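Local coordinates for alpha-L-arabinosidase (Xanthomonas axonopodis pv. citri, PDB 6D25), which probably hydrolyses terminal arabinofuranosyl side chains of arabinoxylans as a family GH51 glycoside hydrolase, coping with internal di-substitutions, at residues A[466-475]-A[489-500]; A[78-86]-A[382-391]. All blocks are in the same frame, centred on the assembly; numbering follows the deposited sequence.

Interaction 1: A[466-475]-A[489-500]; sequences RAVEGQILTA and AVAPVAFKGARV
Ile472 and Val493 form the hydrogen-bonded pair of a short antiparallel bridge in the beta domain of this GH51 enzyme. Ile472 N reaches Val493 O at 2.9 Å, and Val493 N returns a bond to Ile472 O at 3.1 Å. Their CG2 methyls meet on one face of the sheet, where the Phe495 ring packs obliquely on Ile472. With CG anti to the backbone N (chi1 177°), that ring lies across the strand direction, CD1 against Ile472 CB, while Gly497 N sits over the centre of one face. The Gln471 side chain, bent at chi2, lays its amide along the backbone of 493-494, OE1 by Val493 C and NE2 by Ala494 CA. Phe495 N adds a nearly straight 2.9 Å bond to Gly470 O, approaching from above the carbonyl plane. Beyond, the chains separate and water takes over: one molecule joins Gly470 N to Phe495 O, another lies within hydrogen-bonding reach of Val468 O and Ala498 O. Val468 packs across here, its CG1 reaching Ala498 CB and Val500 CG2. At the other end, Leu473 and Pro492 rest against helix 393-400, and the other edge of strand 468-473 pairs with strand 513-519. Leu473 CD1 lies 3.4 Å from Ala491 C.

Interaction 2: A[78-86]-A[382-391]; sequences YRNDVVAAL and ILTDGDKMVL
Helix 80-86 runs antiparallel to strand 382-385 and nearly parallel to strand 388-391, the two arms of a beta hairpin closed by a type II' turn from Asp385 to Lys388; the axis of the second arm passes 9.5 Å from that of the helix. Arg79, at the N-cap position, sends its guanidinium to the turn, where NH1 and NH2 both donate to Gly386 O at 2.9 Å, a fork on one acceptor with bent bonds. Thr384 CG2 lies over the centre of one guanidinium face. On the edge carrying NE and NH1, Asp81 holds the group side-on: Arg79 NE binds Asp81 OD1 at 2.8 Å and Arg79 NH1 binds Asp81 OD2 at 3.0 Å, both through syn lone pairs. These bonds fix the rotation of the guanidinium, and Gly62 O takes a further bond from NH2. Two waters span Asp81 OD2 and Asp387 O, one weakly bound to the latter. Farther along the helix the contact is apolar. Met389 extends away from its own backbone N (chi1 -170°) and runs alongside Asp81 in the opposite sense, its SD lying 4.0 Å from Val82 CG2. Ala85 CB faces two neighbouring methyls, Ile382 CD1 and Leu391 CD2, 3.9 Å from each.

How the interactions relate
Interaction 2 comes first along the chain; its 382-391 hairpin ends before interaction 1 opens at residue 466. Their centres lie 26 Å apart and the nearest atoms about 5 Å. Interaction 2 joins the hairpin to helix 80-88, which follows strand 51-52 and precedes strand 93-96 of the eight-stranded parallel barrel, whereas interaction 1 belongs to the mixed sheet of the beta domain, mostly C-terminal but including strands 29-36 and 43-44. Helix 393-400 connects the two: it begins just after the hairpin, its Tyr395 bonds to Ala85 O, and its His396, Val397 and Leu400 touch interaction 1. Asn482 also serves both, bonding Leu391 O and Val490 N, so barrel and beta domain are tied together here.

Interaction 1: A[466-475]-A[489-500]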
loop_
_atom_site.group_PDB
_atom_site.type_symbol
_atom_site.label_atom_id
_atom_site.label_comp_id
_atom_site.label_asym_id
_atom_site.label_seq_id
_atom_site.Cartn_x
_atom_site.Cartn_y
_atom_site.Cartn_z
ATOM N N ARG A 466 27.208 -55.860 5.922
ATOM C CA ARG A 466 27.635 -56.683 7.041
ATOM C C ARG A 466 26.431 -56.971 7.951
ATOM O O ARG A 466 26.138 -58.129 8.325
ATOM C CB ARG A 466 28.730 -55.964 7.815
ATOM C CG ARG A 466 30.056 -55.834 7.082
ATOM C CD ARG A 466 31.152 -55.365 8.038
ATOM N NE ARG A 466 31.266 -53.914 8.193
ATOM C CZ ARG A 466 30.871 -53.217 9.260
ATOM N NH1 ARG A 466 30.016 -53.759 10.120
ATOM N NH2 ARG A 466 31.312 -51.980 9.439
ATOM N N ALA A 467 25.698 -55.925 8.267
ATOM C CA ALA A 467 24.643 -56.053 9.245
ATOM C C ALA A 467 23.567 -54.995 8.975
ATOM O O ALA A 467 23.822 -54.000 8.282
ATOM C CB ALA A 467 25.237 -55.933 10.622
ATOM N N VAL A 468 22.400 -55.226 9.555
ATOM C CA VAL A 468 21.328 -54.252 9.490
ATOM C C VAL A 468 20.577 -54.276 10.822
ATOM O O VAL A 468 20.402 -55.370 11.444
ATOM C CB VAL A 468 20.395 -54.548 8.300
ATOM C CG1 VAL A 468 19.788 -55.957 8.323
ATOM C CG2 VAL A 468 19.308 -53.507 8.172
ATOM N N GLU A 469 20.188 -53.102 11.280
ATOM C CA GLU A 469 19.315 -53.015 12.418
ATOM C C GLU A 469 18.267 -51.961 12.097
ATOM O O GLU A 469 18.380 -51.221 11.115
ATOM C CB GLU A 469 20.117 -52.706 13.682
ATOM C CG GLU A 469 20.850 -51.398 13.621
ATOM C CD GLU A 469 21.643 -51.038 14.872
ATOM O OE1 GLU A 469 21.625 -49.857 15.263
ATOM O OE2 GLU A 469 22.278 -51.919 15.432
ATOM N N GLY A 470 17.274 -51.805 12.949
ATOM C CA GLY A 470 16.272 -50.813 12.618
ATOM C C GLY A 470 15.222 -50.668 13.678
ATOM O O GLY A 470 15.213 -51.385 14.676
ATOM N N GLN A 471 14.322 -49.726 13.398
ATOM C CA GLN A 471 13.175 -49.471 14.221
ATOM C C GLN A 471 11.900 -49.509 13.375
ATOM O O GLN A 471 11.930 -49.233 12.185
ATOM C CB GLN A 471 13.328 -48.077 14.848
ATOM C CG GLN A 471 14.482 -47.962 15.826
ATOM C CD GLN A 471 14.117 -48.397 17.227
ATOM O OE1 GLN A 471 13.244 -47.827 17.911
ATOM N NE2 GLN A 471 14.817 -49.414 17.692
ATOM N N ILE A 472 10.800 -49.862 14.022
ATOM C CA ILE A 472 9.491 -49.958 13.372
ATOM C C ILE A 472 8.494 -49.133 14.176
ATOM O O ILE A 472 8.458 -49.215 15.392
ATOM C CB ILE A 472 8.995 -51.408 13.193
ATOM C CG1 ILE A 472 7.643 -51.424 12.472
ATOM C CG2 ILE A 472 8.966 -52.192 14.512
ATOM C CD1 ILE A 472 7.257 -52.790 11.917
ATOM N N LEU A 473 7.717 -48.356 13.442
ATOM C CA LEU A 473 6.570 -47.661 13.973
ATOM C C LEU A 473 5.301 -48.246 13.340
ATOM O O LEU A 473 5.123 -48.162 12.118
ATOM C CB LEU A 473 6.704 -46.175 13.670
ATOM C CG LEU A 473 5.676 -45.263 14.343
ATOM C CD1 LEU A 473 5.848 -45.314 15.879
ATOM C CD2 LEU A 473 5.890 -43.831 13.873
ATOM N N THR A 474 4.484 -48.861 14.190
ATOM C CA THR A 474 3.244 -49.483 13.785
ATOM C C THR A 474 2.338 -49.539 15.026
ATOM O O THR A 474 2.681 -49.009 16.100
ATOM C CB THR A 474 3.475 -50.853 13.111
ATOM O OG1 THR A 474 2.266 -51.306 12.487
ATOM C CG2 THR A 474 3.962 -51.915 14.062
ATOM N N ALA A 475 1.202 -50.163 14.854
ATOM C CA ALA A 475 0.245 -50.380 15.926
ATOM C C ALA A 475 -0.673 -51.517 15.480
ATOM O O ALA A 475 -0.709 -51.835 14.292
ATOM C CB ALA A 475 -0.536 -49.114 16.237
ATOM N N ALA A 489 0.871 -45.976 22.914
ATOM C CA ALA A 489 0.098 -46.907 22.083
ATOM C C ALA A 489 0.755 -47.000 20.695
ATOM O O ALA A 489 0.659 -48.038 20.070
ATOM C CB ALA A 489 -1.353 -46.454 21.957
ATOM N N VAL A 490 1.332 -45.901 20.196
ATOM C CA VAL A 490 2.005 -45.876 18.898
ATOM C C VAL A 490 3.406 -45.314 19.147
ATOM O O VAL A 490 3.539 -44.126 19.399
ATOM C CB VAL A 490 1.270 -45.025 17.849
ATOM C CG1 VAL A 490 1.894 -45.162 16.466
ATOM C CG2 VAL A 490 -0.202 -45.402 17.762
ATOM N N ALA A 491 4.425 -46.194 19.115
ATOM C CA ALA A 491 5.787 -45.716 19.439
ATOM C C ALA A 491 6.795 -46.708 18.883
ATOM O O ALA A 491 6.502 -47.889 18.797
ATOM C CB ALA A 491 5.969 -45.565 20.940
ATOM N N PRO A 492 7.992 -46.207 18.533
ATOM C CA PRO A 492 8.911 -47.025 17.793
ATOM C C PRO A 492 9.568 -48.062 18.712
ATOM O O PRO A 492 9.825 -47.766 19.858
ATOM C CB PRO A 492 9.924 -46.041 17.181
ATOM C CG PRO A 492 9.834 -44.819 18.030
ATOM C CD PRO A 492 8.457 -44.842 18.652
ATOM N N VAL A 493 9.823 -49.240 18.171
ATOM C CA VAL A 493 10.521 -50.302 18.872
ATOM C C VAL A 493 11.532 -50.937 17.914
ATOM O O VAL A 493 11.465 -50.698 16.683
ATOM C CB VAL A 493 9.521 -51.355 19.396
ATOM C CG1 VAL A 493 8.557 -50.767 20.407
ATOM C CG2 VAL A 493 8.800 -52.102 18.242
ATOM N N ALA A 494 12.417 -51.761 18.463
ATOM C CA ALA A 494 13.400 -52.464 17.641
ATOM C C ALA A 494 12.696 -53.324 16.585
ATOM O O ALA A 494 11.725 -54.003 16.877
ATOM C CB ALA A 494 14.336 -53.291 18.500
ATOM N N PHE A 495 13.176 -53.262 15.355
ATOM C CA PHE A 495 12.632 -54.023 14.251
ATOM C C PHE A 495 13.570 -55.195 13.957
ATOM O O PHE A 495 14.770 -54.996 13.755
ATOM C CB PHE A 495 12.533 -53.159 12.991
ATOM C CG PHE A 495 12.043 -53.877 11.753
ATOM C CD1 PHE A 495 10.814 -54.500 11.748
ATOM C CD2 PHE A 495 12.793 -53.881 10.580
ATOM C CE1 PHE A 495 10.345 -55.131 10.604
ATOM C CE2 PHE A 495 12.332 -54.529 9.437
ATOM C CZ PHE A 495 11.102 -55.143 9.454
ATOM N N LYS A 496 12.998 -56.382 13.854
ATOM C CA LYS A 496 13.775 -57.631 13.708
ATOM C C LYS A 496 13.558 -58.263 12.332
ATOM O O LYS A 496 14.058 -59.335 12.125
ATOM C CB LYS A 496 13.399 -58.581 14.859
ATOM C CG LYS A 496 14.013 -58.105 16.165
ATOM C CD LYS A 496 13.186 -58.355 17.427
ATOM C CE LYS A 496 13.557 -57.360 18.535
ATOM N NZ LYS A 496 12.426 -56.986 19.434
ATOM N N GLY A 497 12.870 -57.595 11.405
ATOM C CA GLY A 497 12.457 -58.243 10.167
ATOM C C GLY A 497 13.320 -57.910 8.944
ATOM O O GLY A 497 12.945 -58.229 7.827
ATOM N N ALA A 498 14.496 -57.294 9.137
ATOM C CA ALA A 498 15.452 -57.054 8.089
ATOM C C ALA A 498 16.662 -58.006 8.220
ATOM O O ALA A 498 17.148 -58.250 9.319
ATOM C CB ALA A 498 15.924 -55.632 8.153
ATOM N N ARG A 499 17.162 -58.453 7.067
ATOM C CA ARG A 499 18.315 -59.327 7.008
ATOM C C ARG A 499 19.146 -58.926 5.786
ATOM O O ARG A 499 18.601 -58.434 4.775
ATOM C CB ARG A 499 17.926 -60.802 6.863
ATOM C CG ARG A 499 17.152 -61.139 5.583
ATOM C CD ARG A 499 17.159 -62.592 5.122
ATOM N NE ARG A 499 16.738 -62.820 3.731
ATOM C CZ ARG A 499 17.563 -62.856 2.657
ATOM N NH1 ARG A 499 18.867 -62.666 2.795
ATOM N NH2 ARG A 499 17.081 -63.062 1.445
ATOM N N VAL A 500 20.431 -59.232 5.892
ATOM C CA VAL A 500 21.337 -58.979 4.817
ATOM C C VAL A 500 21.781 -60.326 4.251
ATOM O O VAL A 500 22.051 -61.223 5.001
ATOM C CB VAL A 500 22.535 -58.164 5.348
ATOM C CG1 VAL A 500 23.865 -58.541 4.701
ATOM C CG2 VAL A 500 22.241 -56.688 5.285
HETATM O O HOH W 1 18.163 -57.055 12.022
HETATM O O HOH W 2 16.873 -53.953 15.013
HETATM O O HOH W 3 5.974 -49.701 16.745
HETATM O O HOH W 4 3.517 -49.050 18.664
#

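Interaction 2: A[78-86]-A[382-391]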
loop_
_atom_site.group_PDB
_atom_site.type_symbol
_atom_site.label_atom_id
_atom_site.label_comp_id
_atom_site.label_asym_id
_atom_site.label_seq_id
_atom_site.Cartn_x
_atom_site.Cartn_y
_atom_site.Cartn_z
ATOM N N TYR A 78 8.932 -21.199 29.803
ATOM C CA TYR A 78 8.764 -22.267 28.813
ATOM C C TYR A 78 8.619 -23.608 29.535
ATOM O O TYR A 78 9.466 -23.968 30.321
ATOM C CB TYR A 78 9.961 -22.360 27.872
ATOM C CG TYR A 78 10.475 -21.054 27.346
ATOM C CD1 TYR A 78 9.695 -20.279 26.522
ATOM C CD2 TYR A 78 11.748 -20.608 27.654
ATOM C CE1 TYR A 78 10.150 -19.055 26.065
ATOM C CE2 TYR A 78 12.236 -19.399 27.180
ATOM C CZ TYR A 78 11.410 -18.607 26.405
ATOM O OH TYR A 78 11.849 -17.415 25.938
ATOM N N ARG A 79 7.557 -24.347 29.246
ATOM C CA ARG A 79 7.342 -25.609 29.958
ATOM C C ARG A 79 8.478 -26.590 29.599
ATOM O O ARG A 79 8.865 -26.774 28.429
ATOM C CB ARG A 79 5.940 -26.161 29.696
ATOM C CG ARG A 79 5.613 -26.480 28.251
ATOM C CD ARG A 79 4.124 -26.850 28.148
ATOM N NE ARG A 79 3.848 -28.087 28.849
ATOM C CZ ARG A 79 2.653 -28.462 29.266
ATOM N NH1 ARG A 79 2.497 -29.681 29.724
ATOM N NH2 ARG A 79 1.620 -27.598 29.243
ATOM N N ASN A 80 9.005 -27.216 30.648
ATOM C CA ASN A 80 10.238 -28.025 30.553
ATOM C C ASN A 80 10.048 -29.277 29.666
ATOM O O ASN A 80 10.963 -29.701 28.956
ATOM C CB ASN A 80 10.670 -28.468 31.946
ATOM C CG ASN A 80 11.276 -27.347 32.767
ATOM O OD1 ASN A 80 11.628 -26.297 32.227
ATOM N ND2 ASN A 80 11.405 -27.567 34.061
ATOM N N ASP A 81 8.890 -29.913 29.789
ATOM C CA ASP A 81 8.617 -31.185 29.105
ATOM C C ASP A 81 8.696 -30.973 27.586
ATOM O O ASP A 81 9.312 -31.792 26.868
ATOM C CB ASP A 81 7.303 -31.821 29.571
ATOM C CG ASP A 81 6.045 -30.935 29.555
ATOM O OD1 ASP A 81 6.115 -29.783 29.095
ATOM O OD2 ASP A 81 4.991 -31.395 30.102
ATOM N N VAL A 82 8.119 -29.879 27.096
ATOM C CA VAL A 82 8.096 -29.593 25.667
ATOM C C VAL A 82 9.505 -29.242 25.186
ATOM O O VAL A 82 9.922 -29.654 24.108
ATOM C CB VAL A 82 7.076 -28.482 25.351
ATOM C CG1 VAL A 82 7.255 -27.932 23.945
ATOM C CG2 VAL A 82 5.659 -28.974 25.546
ATOM N N VAL A 83 10.231 -28.446 25.967
ATOM C CA VAL A 83 11.592 -28.087 25.624
ATOM C C VAL A 83 12.426 -29.361 25.418
ATOM O O VAL A 83 13.130 -29.489 24.405
ATOM C CB VAL A 83 12.228 -27.153 26.681
ATOM C CG1 VAL A 83 13.729 -27.014 26.496
ATOM C CG2 VAL A 83 11.561 -25.794 26.649
ATOM N N ALA A 84 12.347 -30.296 26.372
ATOM C CA ALA A 84 13.167 -31.485 26.296
ATOM C C ALA A 84 12.779 -32.317 25.058
ATOM O O ALA A 84 13.645 -32.857 24.327
ATOM C CB ALA A 84 13.044 -32.252 27.580
ATOM N N ALA A 85 11.484 -32.436 24.811
ATOM C CA ALA A 85 11.016 -33.261 23.703
ATOM C C ALA A 85 11.451 -32.672 22.348
ATOM O O ALA A 85 11.835 -33.396 21.429
ATOM C CB ALA A 85 9.529 -33.422 23.799
ATOM N N LEU A 86 11.397 -31.359 22.207
ATOM C CA LEU A 86 11.772 -30.748 20.942
ATOM C C LEU A 86 13.296 -30.794 20.760
ATOM O O LEU A 86 13.788 -31.020 19.640
ATOM C CB LEU A 86 11.252 -29.308 20.884
ATOM C CG LEU A 86 9.722 -29.190 20.855
ATOM C CD1 LEU A 86 9.320 -27.739 20.952
ATOM C CD2 LEU A 86 9.146 -29.822 19.582
ATOM N N ILE A 382 3.244 -32.670 19.625
ATOM C CA ILE A 382 3.000 -32.806 21.052
ATOM C C ILE A 382 1.600 -32.293 21.362
ATOM O O ILE A 382 1.194 -31.325 20.742
ATOM C CB ILE A 382 4.051 -32.005 21.864
ATOM C CG1 ILE A 382 5.462 -32.533 21.621
ATOM C CG2 ILE A 382 3.713 -31.966 23.350
ATOM C CD1 ILE A 382 6.535 -31.571 22.062
ATOM N N LEU A 383 0.893 -32.956 22.266
ATOM C CA LEU A 383 -0.370 -32.485 22.792
ATOM C C LEU A 383 -0.189 -32.268 24.300
ATOM O O LEU A 383 0.457 -33.088 24.952
ATOM C CB LEU A 383 -1.505 -33.482 22.516
ATOM C CG LEU A 383 -1.636 -33.932 21.059
ATOM C CD1 LEU A 383 -2.754 -34.950 20.925
ATOM C CD2 LEU A 383 -1.955 -32.757 20.159
ATOM N N THR A 384 -0.675 -31.149 24.815
ATOM C CA THR A 384 -0.606 -30.844 26.240
ATOM C C THR A 384 -1.999 -30.504 26.756
ATOM O O THR A 384 -2.872 -30.046 26.023
ATOM C CB THR A 384 0.325 -29.676 26.574
ATOM O OG1 THR A 384 -0.269 -28.465 26.126
ATOM C CG2 THR A 384 1.700 -29.812 25.978
ATOM N N ASP A 385 -2.166 -30.722 28.052
ATOM C CA ASP A 385 -3.378 -30.346 28.736
ATOM C C ASP A 385 -3.030 -30.101 30.211
ATOM O O ASP A 385 -2.889 -31.063 30.983
ATOM C CB ASP A 385 -4.418 -31.460 28.592
ATOM C CG ASP A 385 -5.739 -31.149 29.287
ATOM O OD1 ASP A 385 -5.927 -30.019 29.741
ATOM O OD2 ASP A 385 -6.554 -32.035 29.356
ATOM N N GLY A 386 -2.803 -28.852 30.556
ATOM C CA GLY A 386 -2.201 -28.536 31.818
ATOM C C GLY A 386 -0.850 -29.213 31.923
ATOM O O GLY A 386 -0.092 -29.183 30.958
ATOM N N ASP A 387 -0.550 -29.868 33.036
ATOM C CA ASP A 387 0.772 -30.438 33.197
ATOM C C ASP A 387 0.917 -31.754 32.410
ATOM O O ASP A 387 2.003 -32.259 32.375
ATOM C CB ASP A 387 1.174 -30.588 34.668
ATOM C CG ASP A 387 0.330 -31.558 35.476
ATOM O OD1 ASP A 387 -0.522 -32.244 34.915
ATOM O OD2 ASP A 387 0.472 -31.558 36.701
ATOM N N LYS A 388 -0.122 -32.249 31.749
ATOM C CA LYS A 388 -0.014 -33.484 30.957
ATOM C C LYS A 388 0.569 -33.202 29.566
ATOM O O LYS A 388 0.305 -32.164 28.976
ATOM C CB LYS A 388 -1.396 -34.107 30.803
ATOM C CG LYS A 388 -2.025 -34.584 32.106
ATOM C CD LYS A 388 -3.459 -35.024 31.973
ATOM C CE LYS A 388 -4.071 -35.141 33.349
ATOM N NZ LYS A 388 -5.468 -35.577 33.263
ATOM N N MET A 389 1.346 -34.148 29.057
ATOM C CA MET A 389 1.964 -34.029 27.752
ATOM C C MET A 389 2.003 -35.401 27.086
ATOM O O MET A 389 2.321 -36.363 27.743
ATOM C CB MET A 389 3.393 -33.486 27.861
ATOM C CG MET A 389 3.987 -33.110 26.510
ATOM S SD MET A 389 5.801 -32.911 26.473
ATOM C CE MET A 389 6.246 -34.642 26.593
ATOM N N VAL A 390 1.745 -35.471 25.793
ATOM C CA VAL A 390 1.904 -36.718 25.052
ATOM C C VAL A 390 2.594 -36.445 23.712
ATOM O O VAL A 390 2.385 -35.412 23.076
ATOM C CB VAL A 390 0.551 -37.435 24.876
ATOM C CG1 VAL A 390 -0.419 -36.673 24.012
ATOM C CG2 VAL A 390 0.718 -38.821 24.295
ATOM N N LEU A 391 3.469 -37.350 23.326
ATOM C CA LEU A 391 4.166 -37.334 22.058
ATOM C C LEU A 391 3.311 -38.076 21.022
ATOM O O LEU A 391 2.841 -39.161 21.281
ATOM C CB LEU A 391 5.513 -38.044 22.206
ATOM C CG LEU A 391 6.451 -37.480 23.272
ATOM C CD1 LEU A 391 7.737 -38.268 23.363
ATOM C CD2 LEU A 391 6.828 -36.061 22.921
HETATM O O HOH W 5 4.663 -30.376 32.801
HETATM O O HOH W 6 5.008 -33.622 31.405
#